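Local atomic coordinates of beta-mannosidase (Trichoderma harzianum, PDB entry 4CVU), a protein that probably hydrolyses beta-mannosidic linkages, removing terminal mannose from mannose-containing glycans, as a fungal member of glycoside hydrolase family 2. Residues Pro391-Phe395 and Trp396-Thr400; Val399-Asp402 and Arg403-Leu407; Pro601-Gln604 and Thr605-Ala609; Leu889-Pro892 and Ala893-Gly897. All coordinates share one frame; numbering follows the deposited sequence.

In the fold
Contacts 1 and 2 run on along the chain, sharing Val-399 and Thr-400, with centres about 10 Å apart; they are tied by the salt bridge from Asp-393 OD2 to Arg-403 NH1 (2.8 Å). Together they lead from strand 380-389 of the catalytic barrel into helix 401-413, whose first turn binds a cadmium ion. Contact 4, in the C-terminal Ig-fold domain, touches contacts 2 and 3: Leu-896 CD1 packs on Arg-406 NE of contact 2 (3.6 Å), and Thr-890 CG2 on Gln-604 NE2 of contact 3 (3.9 Å). Contacts 1 and 3 do not touch, their centres about 19 Å apart. Loop 390-400 follows its strand's C-terminal end, the side on which barrel glycosidases carry their active site.

Contact 1 of 4, residues Pro391-Phe395 and Trp396-Thr400; sequences PPDAF and WPRVT
Arg-398 reaches back over the turn to Asp-393 and Phe-395. Its CB stands 4.0 Å from Phe-395 O, and CG, between the backbone N and the carbonyl carbon (chi1 64°), comes to 3.3 Å from that oxygen. From there the chain runs extended, CD passing Asp-393 OD1 at 3.6 Å. NE donates to the same OD1 in a short salt bridge of 2.7 Å, nearly straight at 172° and in the guanidinium plane, on the syn side but tilted out of the carboxylate plane, the two groups almost perpendicular. NH2 adds a weak second bond to OD1 and also lies at the edge of the Phe-395 ring, 3.6 Å from CD2. The ring and guanidinium planes are 76° apart, and ring atom CD2 lies over a guanidinium face. Asp-393 OD1 accepts from Phe-395 N (2.9 Å) with its anti lone pair, an Asx turn that shapes this loop between strand 380-389 and helix 401-413 of the (beta/alpha)8 barrel. Arg-398 N bonds to Phe-395 O where the chain enters the short 3-10 segment 396-398. A leucine in place of Arg-398 would probably leave Glu-69, which salt-bridges NH1, without its mate and OD1 with the Phe-395 amide as its remaining grip within the loop. Asp-393 OD2 turns to the hydroxyl of Tyr-722. Pro-391 CB approaches the indole of Trp-396 obliquely beside CZ2 (3.7 Å), CE2 and NE1, and Pro-392 CD meets CH2 of its six-membered ring, while NE1 bonds to Glu-194. Val-399 CG2 touches Pro-392 CG and Asp-393 CB, 3.6 Å from the latter.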
loop_
_atom_site.group_PDB
_atom_site.type_symbol
_atom_site.label_atom_id
_atom_site.label_comp_id
_atom_site.label_asym_id
_atom_site.label_seq_id
_atom_site.Cartn_x
_atom_site.Cartn_y
_atom_site.Cartn_z
ATOM N N PRO A 391 17.305 6.116 17.043
ATOM C CA PRO A 391 17.445 4.788 16.401
ATOM C C PRO A 391 16.868 4.804 14.991
ATOM O O PRO A 391 15.743 5.245 14.801
ATOM C CB PRO A 391 16.639 3.869 17.306
ATOM C CG PRO A 391 16.603 4.586 18.618
ATOM C CD PRO A 391 16.574 6.038 18.322
ATOM N N PRO A 392 17.622 4.314 14.009
ATOM C CA PRO A 392 17.103 4.286 12.594
ATOM C C PRO A 392 15.935 3.305 12.341
ATOM O O PRO A 392 15.288 3.407 11.303
ATOM C CB PRO A 392 18.327 3.829 11.795
ATOM C CG PRO A 392 19.058 2.948 12.771
ATOM C CD PRO A 392 18.910 3.632 14.124
ATOM N N ASP A 393 15.638 2.397 13.280
ATOM C CA ASP A 393 14.640 1.374 13.053
ATOM C C ASP A 393 14.027 1.019 14.394
ATOM O O ASP A 393 14.652 1.190 15.443
ATOM C CB ASP A 393 15.293 0.189 12.358
ATOM C CG ASP A 393 14.318 -0.669 11.528
ATOM O OD1 ASP A 393 13.576 -1.520 12.115
ATOM O OD2 ASP A 393 14.296 -0.536 10.265
ATOM N N ALA A 394 12.783 0.552 14.375
ATOM C CA ALA A 394 12.193 0.060 15.607
ATOM C C ALA A 394 12.743 -1.338 15.965
ATOM O O ALA A 394 12.574 -1.801 17.107
ATOM C CB ALA A 394 10.670 0.075 15.524
ATOM N N PHE A 395 13.373 -2.004 14.999
ATOM C CA PHE A 395 13.942 -3.323 15.190
ATOM C C PHE A 395 15.444 -3.322 14.880
ATOM O O PHE A 395 15.883 -3.430 13.738
ATOM C CB PHE A 395 13.189 -4.338 14.338
ATOM C CG PHE A 395 11.705 -4.182 14.428
ATOM C CD1 PHE A 395 11.007 -4.644 15.544
ATOM C CD2 PHE A 395 11.013 -3.557 13.453
ATOM C CE1 PHE A 395 9.636 -4.487 15.632
ATOM C CE2 PHE A 395 9.656 -3.372 13.544
ATOM C CZ PHE A 395 8.957 -3.835 14.642
ATOM N N TRP A 396 16.230 -3.201 15.921
ATOM C CA TRP A 396 17.677 -3.023 15.792
ATOM C C TRP A 396 18.343 -4.145 14.992
ATOM O O TRP A 396 19.208 -3.871 14.179
ATOM C CB TRP A 396 18.342 -2.862 17.168
ATOM C CG TRP A 396 18.419 -1.401 17.614
ATOM C CD1 TRP A 396 17.613 -0.771 18.514
ATOM C CD2 TRP A 396 19.315 -0.417 17.120
ATOM N NE1 TRP A 396 17.969 0.564 18.627
ATOM C CE2 TRP A 396 19.028 0.797 17.785
ATOM C CE3 TRP A 396 20.366 -0.443 16.200
ATOM C CZ2 TRP A 396 19.736 1.941 17.559
ATOM C CZ3 TRP A 396 21.065 0.688 15.969
ATOM C CH2 TRP A 396 20.764 1.884 16.668
ATOM N N PRO A 397 17.886 -5.392 15.165
ATOM C CA PRO A 397 18.532 -6.419 14.360
ATOM C C PRO A 397 18.572 -6.192 12.845
ATOM O O PRO A 397 19.496 -6.674 12.193
ATOM C CB PRO A 397 17.741 -7.667 14.705
ATOM C CG PRO A 397 17.299 -7.438 16.107
ATOM C CD PRO A 397 16.917 -5.973 16.100
ATOM N N ARG A 398 17.604 -5.483 12.261
ATOM C CA ARG A 398 17.623 -5.350 10.800
ATOM C C ARG A 398 18.411 -4.133 10.343
ATOM O O ARG A 398 18.507 -3.856 9.146
ATOM C CB ARG A 398 16.185 -5.361 10.213
ATOM C CG ARG A 398 15.285 -4.207 10.613
ATOM C CD ARG A 398 13.933 -4.397 9.905
ATOM N NE ARG A 398 12.971 -3.382 10.287
ATOM C CZ ARG A 398 11.780 -3.242 9.707
ATOM N NH1 ARG A 398 11.383 -4.102 8.774
ATOM N NH2 ARG A 398 10.970 -2.271 10.072
ATOM N N VAL A 399 18.983 -3.383 11.294
ATOM C CA VAL A 399 19.819 -2.288 10.926
ATOM C C VAL A 399 21.150 -2.757 10.378
ATOM O O VAL A 399 21.938 -3.359 11.099
ATOM C CB VAL A 399 20.064 -1.375 12.107
ATOM C CG1 VAL A 399 21.056 -0.312 11.726
ATOM C CG2 VAL A 399 18.764 -0.778 12.541
ATOM N N THR A 400 21.417 -2.434 9.107
ATOM C CA THR A 400 22.568 -2.905 8.412
ATOM C C THR A 400 23.697 -1.898 8.307
ATOM O O THR A 400 23.546 -0.654 8.531
ATOM C CB THR A 400 22.238 -3.331 6.988
ATOM O OG1 THR A 400 21.776 -2.191 6.229
ATOM C CG2 THR A 400 21.223 -4.453 6.987
HETATM O O HOH W 1 14.879 -2.754 18.535
#

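Contact 2 of 4, residues Val399-Asp402 and Arg403-Leu407; sequences VTSD and RMNRL. With CD (cadmium ion), chain B.
Met-404, Asn-405 and Arg-406 give their backbone N-H groups to the carbonyls of Thr-400, Ser-401 and Asp-402, an i to i+4 ladder whose middle rung, Asn-405 N to Ser-401 O, measures 2.7 Å. This is the capped first turn of helix 401-413, the helix of a beta-alpha-beta unit between strands 380-389 and 418-421. Thr-400 is the N-cap: with chi1 at 63° its OG1 swings under the helix end and accepts from Arg-403 N at 3.0 Å. The same oxygen lies beside CB and CG of Arg-403, whose guanidinium turns back to Asp-393. On the buried side, Met-404 CG, set beside its backbone N, lies 3.6 Å from Val-399 CG1; bends at chi2 and chi3 carry the rest of the chain onward, with Trp-431 of helix 430-439 beyond. The outer side is polar. One water joins Ser-401 OG (2.6 Å), Asp-402 OD1 (2.9 Å) and Asn-405 ND2 (3.0 Å), spanning one turn; the amide's OD1 is held by Arg-439. Arg-406, bent at chi3 (-73°), brings its guanidinium back along the helix, one face over Asp-402 O and Arg-403 CA, both offset toward its rim. Its NH1 approaches Asp-402 OD2 only to 4.8 Å, too far for a salt bridge, though the opposite charges probably attract. With Arg-406 replaced by alanine, the guanidinium is gone from over the Asp-402 carbonyl, and the carboxylate of Asp-402 would probably lose a nearby compensating charge. Asp-402 itself binds the cadmium ion through OD2, at 2.2 Å.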
loop_
_atom_site.group_PDB
_atom_site.type_symbol
_atom_site.label_atom_id
_atom_site.label_comp_id
_atom_site.label_asym_id
_atom_site.label_seq_id
_atom_site.Cartn_x
_atom_site.Cartn_y
_atom_site.Cartn_z
ATOM N N VAL A 399 18.983 -3.383 11.294
ATOM C CA VAL A 399 19.819 -2.288 10.926
ATOM C C VAL A 399 21.150 -2.757 10.378
ATOM O O VAL A 399 21.938 -3.359 11.099
ATOM C CB VAL A 399 20.064 -1.375 12.107
ATOM C CG1 VAL A 399 21.056 -0.312 11.726
ATOM C CG2 VAL A 399 18.764 -0.778 12.541
ATOM N N THR A 400 21.417 -2.434 9.107
ATOM C CA THR A 400 22.568 -2.905 8.412
ATOM C C THR A 400 23.697 -1.898 8.307
ATOM O O THR A 400 23.546 -0.654 8.531
ATOM C CB THR A 400 22.238 -3.331 6.988
ATOM O OG1 THR A 400 21.776 -2.191 6.229
ATOM C CG2 THR A 400 21.223 -4.453 6.987
ATOM N N SER A 401 24.852 -2.476 8.016
ATOM C CA SER A 401 26.066 -1.732 7.690
ATOM C C SER A 401 25.873 -0.778 6.491
ATOM O O SER A 401 26.234 0.409 6.549
ATOM C CB SER A 401 27.184 -2.755 7.459
ATOM O OG SER A 401 28.321 -2.162 6.945
ATOM N N ASP A 402 25.267 -1.280 5.423
ATOM C CA ASP A 402 24.909 -0.436 4.284
ATOM C C ASP A 402 24.015 0.725 4.676
ATOM O O ASP A 402 24.251 1.847 4.256
ATOM C CB ASP A 402 24.203 -1.249 3.214
ATOM C CG ASP A 402 25.147 -2.079 2.383
ATOM O OD1 ASP A 402 26.378 -1.941 2.496
ATOM O OD2 ASP A 402 24.638 -2.895 1.570
ATOM N N ARG A 403 22.969 0.441 5.457
ATOM C CA ARG A 403 22.043 1.463 5.879
ATOM C C ARG A 403 22.770 2.535 6.705
ATOM O O ARG A 403 22.500 3.714 6.551
ATOM C CB ARG A 403 20.866 0.884 6.673
ATOM C CG ARG A 403 19.716 0.353 5.819
ATOM C CD ARG A 403 18.613 -0.302 6.669
ATOM N NE ARG A 403 17.919 0.731 7.445
ATOM C CZ ARG A 403 16.947 0.526 8.334
ATOM N NH1 ARG A 403 16.484 -0.682 8.543
ATOM N NH2 ARG A 403 16.390 1.580 8.964
ATOM N N MET A 404 23.678 2.124 7.594
ATOM C CA MET A 404 24.348 3.079 8.479
ATOM C C MET A 404 25.491 3.792 7.740
ATOM O O MET A 404 25.744 4.965 7.975
ATOM C CB MET A 404 24.860 2.398 9.745
ATOM C CG MET A 404 23.743 1.913 10.657
ATOM S SD MET A 404 22.691 3.267 11.232
ATOM C CE MET A 404 23.930 4.429 11.832
ATOM N N ASN A 405 26.139 3.107 6.801
ATOM C CA ASN A 405 27.090 3.796 5.940
ATOM C C ASN A 405 26.452 4.926 5.099
ATOM O O ASN A 405 26.996 6.049 5.068
ATOM C CB ASN A 405 27.899 2.789 5.088
ATOM C CG ASN A 405 29.138 2.270 5.842
ATOM O OD1 ASN A 405 29.945 3.057 6.307
ATOM N ND2 ASN A 405 29.271 0.962 5.967
ATOM N N ARG A 406 25.274 4.670 4.501
ATOM C CA ARG A 406 24.555 5.727 3.765
ATOM C C ARG A 406 24.200 6.901 4.673
ATOM O O ARG A 406 24.251 8.062 4.277
ATOM C CB ARG A 406 23.266 5.197 3.157
ATOM C CG ARG A 406 23.519 4.168 2.037
ATOM C CD ARG A 406 22.266 3.945 1.211
ATOM N NE ARG A 406 21.223 3.177 1.867
ATOM C CZ ARG A 406 21.128 1.834 1.829
ATOM N NH1 ARG A 406 22.034 1.099 1.244
ATOM N NH2 ARG A 406 20.098 1.223 2.408
ATOM N N LEU A 407 23.756 6.575 5.886
ATOM C CA LEU A 407 23.448 7.622 6.865
ATOM C C LEU A 407 24.705 8.429 7.214
ATOM O O LEU A 407 24.634 9.676 7.396
ATOM C CB LEU A 407 22.828 7.002 8.114
ATOM C CG LEU A 407 22.455 7.973 9.237
ATOM C CD1 LEU A 407 21.251 7.394 9.986
ATOM C CD2 LEU A 407 23.582 8.189 10.211
HETATM CD CD CD B . 26.238 -4.020 0.526
HETATM O O HOH W 2 28.491 -1.466 4.469
#

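Contact 3 of 4, residues Pro601-Gln604 and Thr605-Ala609; sequences PSIQ and TWQQA
Helix 603-609 begins here, with Ser-602 as its N-cap and Thr-605 as the capped residue. Ser-602 OG, at chi1 67°, accepts from Thr-605 N at 2.9 Å. One step on, Ser-602 O takes Trp-606 N in a nearly straight bond of 3.0 Å, and Ile-603 O takes Gln-607 N. Before the cap, Pro-601 folds toward the helix. Its CG sits over one face of the indole of Trp-606 in a CH-pi contact, 3.6 Å from the centroid of the five-membered ring and 22° off its normal. CD closes on the same ring, and CB meets the methyl CG2 of Thr-605 at 3.8 Å. The Trp-606 side chain crosses the proline at about a right angle; Phe-668 of helix 664-692 and Val-622 of helix 620-625 pack against the indole as well. Gln-607, itself exposed, runs extended past Ile-603, its CD lying 3.9 Å from Ile-603 CG1 and its OE1 touching Gln-604 CA at 3.4 Å. Gln-608 lays CG against Gln-604 O, also at 3.4 Å, and sends its amide to Asp-723. The hydroxyls of Ser-602 and Thr-605 both bond to Glu-721 OE1. A carboxylate thus stands at the start of the helix, where its negative charge would probably be favoured by the positive end of the helix dipole, while the proline ring packs on the indole face beside it.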
loop_
_atom_site.group_PDB
_atom_site.type_symbol
_atom_site.label_atom_id
_atom_site.label_comp_id
_atom_site.label_asym_id
_atom_site.label_seq_id
_atom_site.Cartn_x
_atom_site.Cartn_y
_atom_site.Cartn_z
ATOM N N PRO A 601 7.076 13.964 5.593
ATOM C CA PRO A 601 8.062 13.464 4.682
ATOM C C PRO A 601 7.578 13.549 3.221
ATOM O O PRO A 601 6.388 13.816 2.945
ATOM C CB PRO A 601 8.149 11.976 5.079
ATOM C CG PRO A 601 6.793 11.623 5.558
ATOM C CD PRO A 601 6.360 12.883 6.301
ATOM N N SER A 602 8.470 13.218 2.283
ATOM C CA SER A 602 8.114 13.185 0.869
ATOM C C SER A 602 6.930 12.249 0.631
ATOM O O SER A 602 6.702 11.319 1.399
ATOM C CB SER A 602 9.324 12.680 0.057
ATOM O OG SER A 602 9.555 11.328 0.400
ATOM N N ILE A 603 6.176 12.512 -0.436
ATOM C CA ILE A 603 5.136 11.577 -0.840
ATOM C C ILE A 603 5.739 10.205 -1.195
ATOM O O ILE A 603 5.064 9.179 -1.020
ATOM C CB ILE A 603 4.234 12.120 -1.982
ATOM C CG1 ILE A 603 3.113 11.121 -2.304
ATOM C CG2 ILE A 603 5.033 12.448 -3.248
ATOM C CD1 ILE A 603 2.054 11.651 -3.243
ATOM N N GLN A 604 6.989 10.156 -1.670
ATOM C CA GLN A 604 7.566 8.832 -2.064
ATOM C C GLN A 604 7.793 8.044 -0.774
ATOM O O GLN A 604 7.648 6.828 -0.740
ATOM C CB GLN A 604 8.886 8.947 -2.836
ATOM C CG GLN A 604 8.792 9.643 -4.211
ATOM C CD GLN A 604 8.696 11.161 -4.152
ATOM O OE1 GLN A 604 8.862 11.775 -3.130
ATOM N NE2 GLN A 604 8.454 11.772 -5.295
ATOM N N THR A 605 8.159 8.761 0.312
ATOM C CA THR A 605 8.339 8.110 1.603
ATOM C C THR A 605 6.946 7.624 2.118
ATOM O O THR A 605 6.758 6.391 2.348
ATOM C CB THR A 605 9.116 8.981 2.613
ATOM O OG1 THR A 605 10.542 9.022 2.289
ATOM C CG2 THR A 605 8.952 8.443 3.963
ATOM N N TRP A 606 5.946 8.532 2.182
ATOM C CA TRP A 606 4.575 8.124 2.553
ATOM C C TRP A 606 4.161 6.879 1.784
ATOM O O TRP A 606 3.560 5.942 2.343
ATOM C CB TRP A 606 3.579 9.162 2.197
ATOM C CG TRP A 606 3.527 10.236 3.269
ATOM C CD1 TRP A 606 3.864 11.518 3.134
ATOM C CD2 TRP A 606 3.159 10.040 4.624
ATOM N NE1 TRP A 606 3.677 12.204 4.353
ATOM C CE2 TRP A 606 3.242 11.294 5.279
ATOM C CE3 TRP A 606 2.732 8.934 5.358
ATOM C CZ2 TRP A 606 2.920 11.443 6.617
ATOM C CZ3 TRP A 606 2.406 9.082 6.673
ATOM C CH2 TRP A 606 2.502 10.345 7.307
ATOM N N GLN A 607 4.420 6.911 0.499
ATOM C CA GLN A 607 3.965 5.841 -0.389
ATOM C C GLN A 607 4.491 4.450 0.001
ATOM O O GLN A 607 3.967 3.404 -0.441
ATOM C CB GLN A 607 4.329 6.176 -1.833
ATOM C CG GLN A 607 3.365 7.142 -2.482
ATOM C CD GLN A 607 3.823 7.574 -3.858
ATOM O OE1 GLN A 607 5.014 7.824 -4.120
ATOM N NE2 GLN A 607 2.897 7.639 -4.734
ATOM N N GLN A 608 5.546 4.427 0.806
ATOM C CA GLN A 608 6.126 3.174 1.259
ATOM C C GLN A 608 5.229 2.477 2.284
ATOM O O GLN A 608 5.270 1.277 2.384
ATOM C CB GLN A 608 7.503 3.429 1.897
ATOM C CG GLN A 608 8.532 3.990 0.937
ATOM C CD GLN A 608 9.811 4.441 1.626
ATOM O OE1 GLN A 608 10.001 4.274 2.840
ATOM N NE2 GLN A 608 10.707 5.000 0.841
ATOM N N ALA A 609 4.513 3.262 3.105
ATOM C CA ALA A 609 3.893 2.774 4.332
ATOM C C ALA A 609 2.381 2.844 4.355
ATOM O O ALA A 609 1.767 2.130 5.109
ATOM C CB ALA A 609 4.454 3.560 5.531
#

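Contact 4 of 4, residues Leu889-Pro892 and Ala893-Gly897; sequences LTHP and AGVLG
Pro-892 O takes a hydrogen bond of 2.9 Å from His-891 ND1 and has Val-895 CG1 packed against it at 3.5 Å. The donor lies 27° off the carbonyl plane, and the bond is bent, 136° at the hydrogen. It fits a histidine whose CG sits between its backbone N and carbonyl carbon (chi1 75°), the ring curling back over the residue that follows. There the chain makes a type I beta turn from Pro-892 to Val-895, which carries it from strand 884-890 to strand 895-899. The two strands belong to different sheets of the C-terminal Ig-fold domain, so the turn passes from one layer of the sandwich to the other. Val-895 CG1 also meets His-891 ND1 at 3.3 Å and the proline ring at CD, 4.0 Å away. Val-895 O approaches the imidazole obliquely, 3.1 Å from His-891 CE1. At the far end of the ring, NE2 reaches a water at 3.0 Å that donates to Gly-897 O, while Phe-916 meets the ring edge-to-face. Gly-897 has backbone angles at which a CB would press on the carbonyl of Leu-896. The donation to Pro-892 O means that ND1 carries a proton, and with a bond at one nitrogen and a water at the other, the imidazole is likely to be fixed in rotation as it ties the turn to the next strand.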
loop_
_atom_site.group_PDB
_atom_site.type_symbol
_atom_site.label_atom_id
_atom_site.label_comp_id
_atom_site.label_asym_id
_atom_site.label_seq_id
_atom_site.Cartn_x
_atom_site.Cartn_y
_atom_site.Cartn_z
ATOM N N LEU A 889 15.261 19.802 -6.929
ATOM C CA LEU A 889 15.355 18.562 -7.689
ATOM C C LEU A 889 14.847 17.459 -6.834
ATOM O O LEU A 889 15.154 17.415 -5.645
ATOM C CB LEU A 889 16.805 18.310 -8.035
ATOM C CG LEU A 889 17.444 19.390 -8.940
ATOM C CD1 LEU A 889 18.932 19.441 -8.700
ATOM C CD2 LEU A 889 17.164 19.097 -10.377
ATOM N N THR A 890 14.092 16.531 -7.433
ATOM C CA THR A 890 13.518 15.457 -6.728
ATOM C C THR A 890 13.978 14.223 -7.472
ATOM O O THR A 890 13.656 14.130 -8.626
ATOM C CB THR A 890 11.954 15.484 -6.781
ATOM O OG1 THR A 890 11.463 16.705 -6.228
ATOM C CG2 THR A 890 11.396 14.295 -5.989
ATOM N N HIS A 891 14.749 13.345 -6.818
ATOM C CA HIS A 891 15.099 12.018 -7.388
ATOM C C HIS A 891 13.943 11.031 -7.187
ATOM O O HIS A 891 13.181 11.159 -6.249
ATOM C CB HIS A 891 16.416 11.521 -6.769
ATOM C CG HIS A 891 16.300 11.028 -5.362
ATOM N ND1 HIS A 891 15.939 9.733 -5.066
ATOM C CD2 HIS A 891 16.540 11.635 -4.180
ATOM C CE1 HIS A 891 15.947 9.567 -3.757
ATOM N NE2 HIS A 891 16.299 10.715 -3.200
ATOM N N PRO A 892 13.806 10.031 -8.080
ATOM C CA PRO A 892 12.694 9.123 -7.971
ATOM C C PRO A 892 12.888 8.070 -6.893
ATOM O O PRO A 892 13.957 7.967 -6.291
ATOM C CB PRO A 892 12.680 8.434 -9.346
ATOM C CG PRO A 892 14.107 8.384 -9.721
ATOM C CD PRO A 892 14.643 9.722 -9.242
ATOM N N ALA A 893 11.840 7.296 -6.699
ATOM C CA ALA A 893 11.812 6.160 -5.792
ATOM C C ALA A 893 12.906 5.114 -5.973
ATOM O O ALA A 893 13.362 4.533 -5.006
ATOM C CB ALA A 893 10.436 5.452 -5.847
ATOM N N GLY A 894 13.309 4.788 -7.174
ATOM C CA GLY A 894 14.227 3.591 -7.263
ATOM C C GLY A 894 15.711 3.800 -6.903
ATOM O O GLY A 894 16.546 2.889 -7.087
ATOM N N VAL A 895 16.051 4.955 -6.338
ATOM C CA VAL A 895 17.442 5.310 -6.141
ATOM C C VAL A 895 17.652 5.955 -4.768
ATOM O O VAL A 895 16.743 6.629 -4.262
ATOM C CB VAL A 895 17.908 6.247 -7.311
ATOM C CG1 VAL A 895 17.311 7.627 -7.202
ATOM C CG2 VAL A 895 19.403 6.365 -7.317
ATOM N N LEU A 896 18.825 5.689 -4.147
ATOM C CA LEU A 896 19.208 6.326 -2.888
ATOM C C LEU A 896 20.428 7.239 -3.070
ATOM O O LEU A 896 21.337 6.884 -3.794
ATOM C CB LEU A 896 19.489 5.241 -1.855
ATOM C CG LEU A 896 18.292 4.326 -1.535
ATOM C CD1 LEU A 896 18.730 3.134 -0.698
ATOM C CD2 LEU A 896 17.225 5.130 -0.822
ATOM N N GLY A 897 20.435 8.403 -2.416
ATOM C CA GLY A 897 21.515 9.338 -2.520
ATOM C C GLY A 897 21.114 10.756 -2.226
ATOM O O GLY A 897 20.101 10.993 -1.588
HETATM O O HOH W 3 17.856 12.049 -1.077
#